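Local coordinates for protein esterase Rv0045c (Mycobacterium tuberculosis, PDB 6WYN) that hydrolyses carboxylic esters, with strong selectivity for short, straight-chain alkyl esters, and is likely involved in ester or lipid metabolism, at residues I73-F87 with D99-D113. Residues are numbered along the deposited sequence; the frame is centred on the assembly and turned at random.
Sequences ISALRWGGSAPRVIF and DTVIVGLGEPALAVD
W78 and F87 both carry CG anti to the carbonyl carbon (chi1 -62° in W78), which stands their rings on the sheet face nearest helix 99-105, where I102 meets both. The two branches of I102 divide the work: CG2 lies over one face of the indole, 3.5 Å from the centroid of the W78 five-membered ring, while CG1 sits 4.1 Å from the centroid of the F87 ring, again over a face. Both qualify as CH-pi contacts. At the indole rim, D99 OD1 comes within 3.3 Å of W78 CZ2 in the ring plane, and a water accepts a weak hydrogen bond from W78 NE1 while donating to the same D99 OD1; D99 OD2 turns to H96.

Beneath these rings, strand 109-112 is bonded along both edges. Toward 73-78 it pairs antiparallel, the W78 N to A109 O bond (2.9 Å) being nearly straight at 172°; toward 85-87 it runs parallel, with V85 O accepting from L110 N and L110 O from F87 N. On the other sheet face, A75 CB packs on L110 CD1 (3.8 Å) and V112 beside I73, under helix 130-144. Near the connecting turns, R84 NH1 forms a salt bridge with E107 OE1 (3.1 Å), reaching it from above the carboxylate plane, with guanidinium and carboxylate planes 81° apart.

Strand 85-88, helix 99-105 and strand 109-112 make a beta-alpha-beta crossover, and the 1-2-4-3 strand order with antiparallel 73-78 alongside is that of the alpha/beta-hydrolase fold.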
loop_
_atom_site.group_PDB
_atom_site.type_symbol
_atom_site.label_atom_id
_atom_site.label_comp_id
_atom_site.label_asym_id
_atom_site.label_seq_id
_atom_site.Cartn_x
_atom_site.Cartn_y
_atom_site.Cartn_z
ATOM N N ILE A 73 2.547 -2.357 -14.907
ATOM C CA ILE A 73 1.786 -2.581 -13.631
ATOM C C ILE A 73 1.320 -4.045 -13.513
ATOM O O ILE A 73 0.581 -4.514 -14.396
ATOM C CB ILE A 73 0.574 -1.648 -13.535
ATOM C CG1 ILE A 73 1.014 -0.182 -13.604
ATOM C CG2 ILE A 73 -0.221 -1.948 -12.247
ATOM C CD1 ILE A 73 2.094 0.153 -12.607
ATOM N N SER A 74 1.690 -4.693 -12.408
ATOM C CA SER A 74 1.147 -5.994 -11.969
ATOM C C SER A 74 0.147 -5.741 -10.832
ATOM O O SER A 74 0.289 -4.706 -10.139
ATOM C CB SER A 74 2.258 -6.900 -11.567
ATOM O OG SER A 74 1.764 -8.227 -11.508
ATOM N N ALA A 75 -0.843 -6.615 -10.663
ATOM C CA ALA A 75 -1.850 -6.485 -9.601
ATOM C C ALA A 75 -2.359 -7.875 -9.252
ATOM O O ALA A 75 -2.155 -8.832 -10.083
ATOM C CB ALA A 75 -2.964 -5.560 -9.988
ATOM N N LEU A 76 -2.903 -7.997 -8.044
ATOM C CA LEU A 76 -3.720 -9.181 -7.650
ATOM C C LEU A 76 -5.185 -8.828 -7.799
ATOM O O LEU A 76 -5.637 -7.809 -7.231
ATOM C CB LEU A 76 -3.382 -9.560 -6.213
ATOM C CG LEU A 76 -1.954 -10.011 -5.983
ATOM C CD1 LEU A 76 -1.722 -10.330 -4.520
ATOM C CD2 LEU A 76 -1.635 -11.215 -6.847
ATOM N N ARG A 77 -5.919 -9.646 -8.545
ATOM C CA ARG A 77 -7.369 -9.469 -8.773
ATOM C C ARG A 77 -8.085 -10.553 -7.978
ATOM O O ARG A 77 -7.871 -11.765 -8.264
ATOM C CB ARG A 77 -7.735 -9.503 -10.263
ATOM C CG ARG A 77 -9.189 -9.161 -10.542
ATOM C CD ARG A 77 -9.465 -8.849 -11.999
ATOM N NE ARG A 77 -9.202 -10.057 -12.781
ATOM C CZ ARG A 77 -8.995 -10.077 -14.095
ATOM N NH1 ARG A 77 -8.710 -11.227 -14.688
ATOM N NH2 ARG A 77 -9.100 -8.970 -14.793
ATOM N N TRP A 78 -8.907 -10.109 -7.023
ATOM C CA TRP A 78 -9.626 -10.969 -6.048
ATOM C C TRP A 78 -11.096 -11.043 -6.413
ATOM O O TRP A 78 -11.677 -9.969 -6.699
ATOM C CB TRP A 78 -9.497 -10.379 -4.649
ATOM C CG TRP A 78 -8.095 -10.305 -4.140
ATOM C CD1 TRP A 78 -7.133 -9.347 -4.378
ATOM C CD2 TRP A 78 -7.525 -11.248 -3.239
ATOM N NE1 TRP A 78 -6.003 -9.642 -3.667
ATOM C CE2 TRP A 78 -6.227 -10.789 -2.940
ATOM C CE3 TRP A 78 -8.021 -12.403 -2.627
ATOM C CZ2 TRP A 78 -5.395 -11.489 -2.072
ATOM C CZ3 TRP A 78 -7.203 -13.073 -1.750
ATOM C CH2 TRP A 78 -5.912 -12.619 -1.471
ATOM N N GLY A 79 -11.654 -12.260 -6.363
ATOM C CA GLY A 79 -13.106 -12.463 -6.455
ATOM C C GLY A 79 -13.646 -12.328 -7.866
ATOM O O GLY A 79 -14.846 -11.998 -7.967
ATOM N N GLY A 80 -12.840 -12.507 -8.916
ATOM C CA GLY A 80 -13.321 -12.314 -10.313
ATOM C C GLY A 80 -12.921 -10.993 -10.988
ATOM O O GLY A 80 -12.116 -10.220 -10.438
ATOM N N SER A 81 -13.536 -10.676 -12.121
ATOM C CA SER A 81 -13.073 -9.596 -13.030
ATOM C C SER A 81 -13.793 -8.252 -12.810
ATOM O O SER A 81 -13.456 -7.365 -13.633
ATOM C CB SER A 81 -13.205 -10.029 -14.458
ATOM O OG SER A 81 -14.578 -10.183 -14.758
ATOM N N ALA A 82 -14.653 -8.055 -11.764
ATOM C CA ALA A 82 -15.390 -6.779 -11.496
ATOM C C ALA A 82 -15.068 -6.196 -10.107
ATOM O O ALA A 82 -15.853 -6.214 -9.163
ATOM C CB ALA A 82 -16.849 -7.048 -11.662
ATOM N N PRO A 83 -13.855 -5.687 -9.895
ATOM C CA PRO A 83 -13.469 -5.207 -8.562
ATOM C C PRO A 83 -14.357 -4.066 -8.051
ATOM O O PRO A 83 -14.634 -3.178 -8.817
ATOM C CB PRO A 83 -12.049 -4.668 -8.770
ATOM C CG PRO A 83 -11.555 -5.294 -10.041
ATOM C CD PRO A 83 -12.759 -5.685 -10.873
ATOM N N ARG A 84 -14.742 -4.099 -6.775
ATOM C CA ARG A 84 -15.450 -2.989 -6.089
ATOM C C ARG A 84 -14.440 -2.009 -5.458
ATOM O O ARG A 84 -14.766 -0.823 -5.355
ATOM C CB ARG A 84 -16.325 -3.510 -4.942
ATOM C CG ARG A 84 -17.700 -4.060 -5.288
ATOM C CD ARG A 84 -18.578 -4.166 -4.028
ATOM N NE ARG A 84 -19.132 -2.874 -3.618
ATOM C CZ ARG A 84 -19.820 -2.625 -2.498
ATOM N NH1 ARG A 84 -20.051 -3.583 -1.614
ATOM N NH2 ARG A 84 -20.260 -1.397 -2.260
ATOM N N VAL A 85 -13.262 -2.480 -5.021
ATOM C CA VAL A 85 -12.298 -1.645 -4.269
ATOM C C VAL A 85 -10.923 -1.806 -4.884
ATOM O O VAL A 85 -10.536 -2.935 -5.187
ATOM C CB VAL A 85 -12.253 -2.066 -2.795
ATOM C CG1 VAL A 85 -11.420 -1.098 -1.981
ATOM C CG2 VAL A 85 -13.672 -2.195 -2.229
ATOM N N ILE A 86 -10.225 -0.711 -5.002
ATOM C CA ILE A 86 -8.785 -0.693 -5.344
ATOM C C ILE A 86 -7.974 -0.414 -4.089
ATOM O O ILE A 86 -8.303 0.546 -3.390
ATOM C CB ILE A 86 -8.548 0.367 -6.423
ATOM C CG1 ILE A 86 -9.410 0.126 -7.664
ATOM C CG2 ILE A 86 -7.078 0.407 -6.751
ATOM C CD1 ILE A 86 -9.565 1.374 -8.530
ATOM N N PHE A 87 -6.914 -1.179 -3.860
ATOM C CA PHE A 87 -5.997 -1.011 -2.720
ATOM C C PHE A 87 -4.613 -0.668 -3.265
ATOM O O PHE A 87 -4.161 -1.383 -4.195
ATOM C CB PHE A 87 -5.950 -2.294 -1.896
ATOM C CG PHE A 87 -7.201 -2.626 -1.135
ATOM C CD1 PHE A 87 -8.192 -3.404 -1.697
ATOM C CD2 PHE A 87 -7.354 -2.198 0.180
ATOM C CE1 PHE A 87 -9.337 -3.746 -0.982
ATOM C CE2 PHE A 87 -8.511 -2.496 0.880
ATOM C CZ PHE A 87 -9.485 -3.283 0.313
ATOM N N ASP A 99 -3.621 -8.801 1.704
ATOM C CA ASP A 99 -4.245 -10.154 1.644
ATOM C C ASP A 99 -5.254 -10.330 2.802
ATOM O O ASP A 99 -6.375 -10.806 2.583
ATOM C CB ASP A 99 -3.176 -11.243 1.660
ATOM C CG ASP A 99 -2.319 -11.351 0.407
ATOM O OD1 ASP A 99 -2.592 -10.591 -0.592
ATOM O OD2 ASP A 99 -1.359 -12.181 0.454
ATOM N N THR A 100 -4.848 -9.998 4.017
ATOM C CA THR A 100 -5.669 -10.281 5.217
ATOM C C THR A 100 -6.901 -9.432 5.115
ATOM O O THR A 100 -8.004 -9.978 5.256
ATOM C CB THR A 100 -4.893 -10.117 6.525
ATOM O OG1 THR A 100 -3.852 -11.090 6.560
ATOM C CG2 THR A 100 -5.810 -10.284 7.723
ATOM N N VAL A 101 -6.735 -8.137 4.854
ATOM C CA VAL A 101 -7.892 -7.223 4.749
ATOM C C VAL A 101 -8.841 -7.722 3.643
ATOM O O VAL A 101 -10.065 -7.685 3.810
ATOM C CB VAL A 101 -7.419 -5.771 4.543
ATOM C CG1 VAL A 101 -8.511 -4.866 4.046
ATOM C CG2 VAL A 101 -6.801 -5.195 5.805
ATOM N N ILE A 102 -8.304 -8.043 2.469
ATOM C CA ILE A 102 -9.159 -8.421 1.322
ATOM C C ILE A 102 -9.892 -9.731 1.658
ATOM O O ILE A 102 -11.066 -9.796 1.407
ATOM C CB ILE A 102 -8.309 -8.449 0.046
ATOM C CG1 ILE A 102 -7.981 -7.002 -0.305
ATOM C CG2 ILE A 102 -9.018 -9.161 -1.092
ATOM C CD1 ILE A 102 -7.065 -6.887 -1.476
ATOM N N VAL A 103 -9.224 -10.693 2.248
ATOM C CA VAL A 103 -9.827 -12.016 2.592
ATOM C C VAL A 103 -10.929 -11.773 3.632
ATOM O O VAL A 103 -12.064 -12.257 3.452
ATOM C CB VAL A 103 -8.733 -13.004 3.045
ATOM C CG1 VAL A 103 -9.282 -14.258 3.762
ATOM C CG2 VAL A 103 -7.925 -13.440 1.846
ATOM N N GLY A 104 -10.661 -10.953 4.651
ATOM C CA GLY A 104 -11.677 -10.615 5.660
ATOM C C GLY A 104 -12.839 -9.841 5.120
ATOM O O GLY A 104 -13.999 -10.036 5.607
ATOM N N LEU A 105 -12.598 -8.883 4.243
ATOM C CA LEU A 105 -13.709 -8.059 3.740
ATOM C C LEU A 105 -14.643 -8.864 2.827
ATOM O O LEU A 105 -15.855 -8.533 2.772
ATOM C CB LEU A 105 -13.091 -6.869 3.032
ATOM C CG LEU A 105 -14.047 -5.786 2.597
ATOM C CD1 LEU A 105 -14.699 -5.142 3.808
ATOM C CD2 LEU A 105 -13.301 -4.759 1.752
ATOM N N GLY A 106 -14.115 -9.836 2.078
ATOM C CA GLY A 106 -14.950 -10.686 1.212
ATOM C C GLY A 106 -15.515 -9.955 0.010
ATOM O O GLY A 106 -16.466 -10.415 -0.531
ATOM N N GLU A 107 -14.948 -8.836 -0.417
ATOM C CA GLU A 107 -15.400 -8.114 -1.622
ATOM C C GLU A 107 -14.460 -8.363 -2.815
ATOM O O GLU A 107 -13.243 -8.467 -2.686
ATOM C CB GLU A 107 -15.455 -6.622 -1.323
ATOM C CG GLU A 107 -16.444 -6.290 -0.238
ATOM C CD GLU A 107 -17.885 -6.528 -0.650
ATOM O OE1 GLU A 107 -18.253 -6.064 -1.755
ATOM O OE2 GLU A 107 -18.609 -7.239 0.105
ATOM N N PRO A 108 -14.969 -8.330 -4.057
ATOM C CA PRO A 108 -14.069 -8.293 -5.222
ATOM C C PRO A 108 -13.182 -7.037 -5.198
ATOM O O PRO A 108 -13.649 -5.913 -4.942
ATOM C CB PRO A 108 -15.005 -8.331 -6.434
ATOM C CG PRO A 108 -16.369 -7.910 -5.879
ATOM C CD PRO A 108 -16.400 -8.334 -4.420
ATOM N N ALA A 109 -11.887 -7.214 -5.467
ATOM C CA ALA A 109 -10.906 -6.122 -5.246
ATOM C C ALA A 109 -9.713 -6.220 -6.184
ATOM O O ALA A 109 -9.415 -7.300 -6.617
ATOM C CB ALA A 109 -10.463 -6.186 -3.814
ATOM N N LEU A 110 -8.996 -5.113 -6.380
ATOM C CA LEU A 110 -7.735 -5.095 -7.150
ATOM C C LEU A 110 -6.693 -4.494 -6.223
ATOM O O LEU A 110 -6.844 -3.312 -5.836
ATOM C CB LEU A 110 -7.909 -4.290 -8.441
ATOM C CG LEU A 110 -6.757 -4.431 -9.430
ATOM C CD1 LEU A 110 -6.757 -5.808 -10.060
ATOM C CD2 LEU A 110 -6.797 -3.373 -10.532
ATOM N N ALA A 111 -5.681 -5.262 -5.902
ATOM C CA ALA A 111 -4.531 -4.791 -5.116
ATOM C C ALA A 111 -3.348 -4.621 -6.073
ATOM O O ALA A 111 -2.813 -5.594 -6.600
ATOM C CB ALA A 111 -4.269 -5.736 -3.970
ATOM N N VAL A 112 -3.003 -3.364 -6.277
ATOM C CA VAL A 112 -1.998 -3.076 -7.318
ATOM C C VAL A 112 -0.584 -3.009 -6.774
ATOM O O VAL A 112 -0.423 -2.539 -5.669
ATOM C CB VAL A 112 -2.344 -1.743 -7.999
ATOM C CG1 VAL A 112 -1.388 -1.460 -9.118
ATOM C CG2 VAL A 112 -3.774 -1.720 -8.509
ATOM N N ASP A 113 0.376 -3.515 -7.542
ATOM C CA ASP A 113 1.809 -3.273 -7.244
ATOM C C ASP A 113 2.185 -1.906 -7.830
ATOM O O ASP A 113 2.037 -1.725 -9.028
ATOM C CB ASP A 113 2.727 -4.358 -7.797
ATOM C CG ASP A 113 2.673 -5.717 -7.097
ATOM O OD1 ASP A 113 2.422 -5.735 -5.867
ATOM O OD2 ASP A 113 2.901 -6.769 -7.783
HETATM O O HOH W 1 -3.701 -8.489 -1.974
HETATM O O HOH W 2 -1.577 -2.611 -3.303
#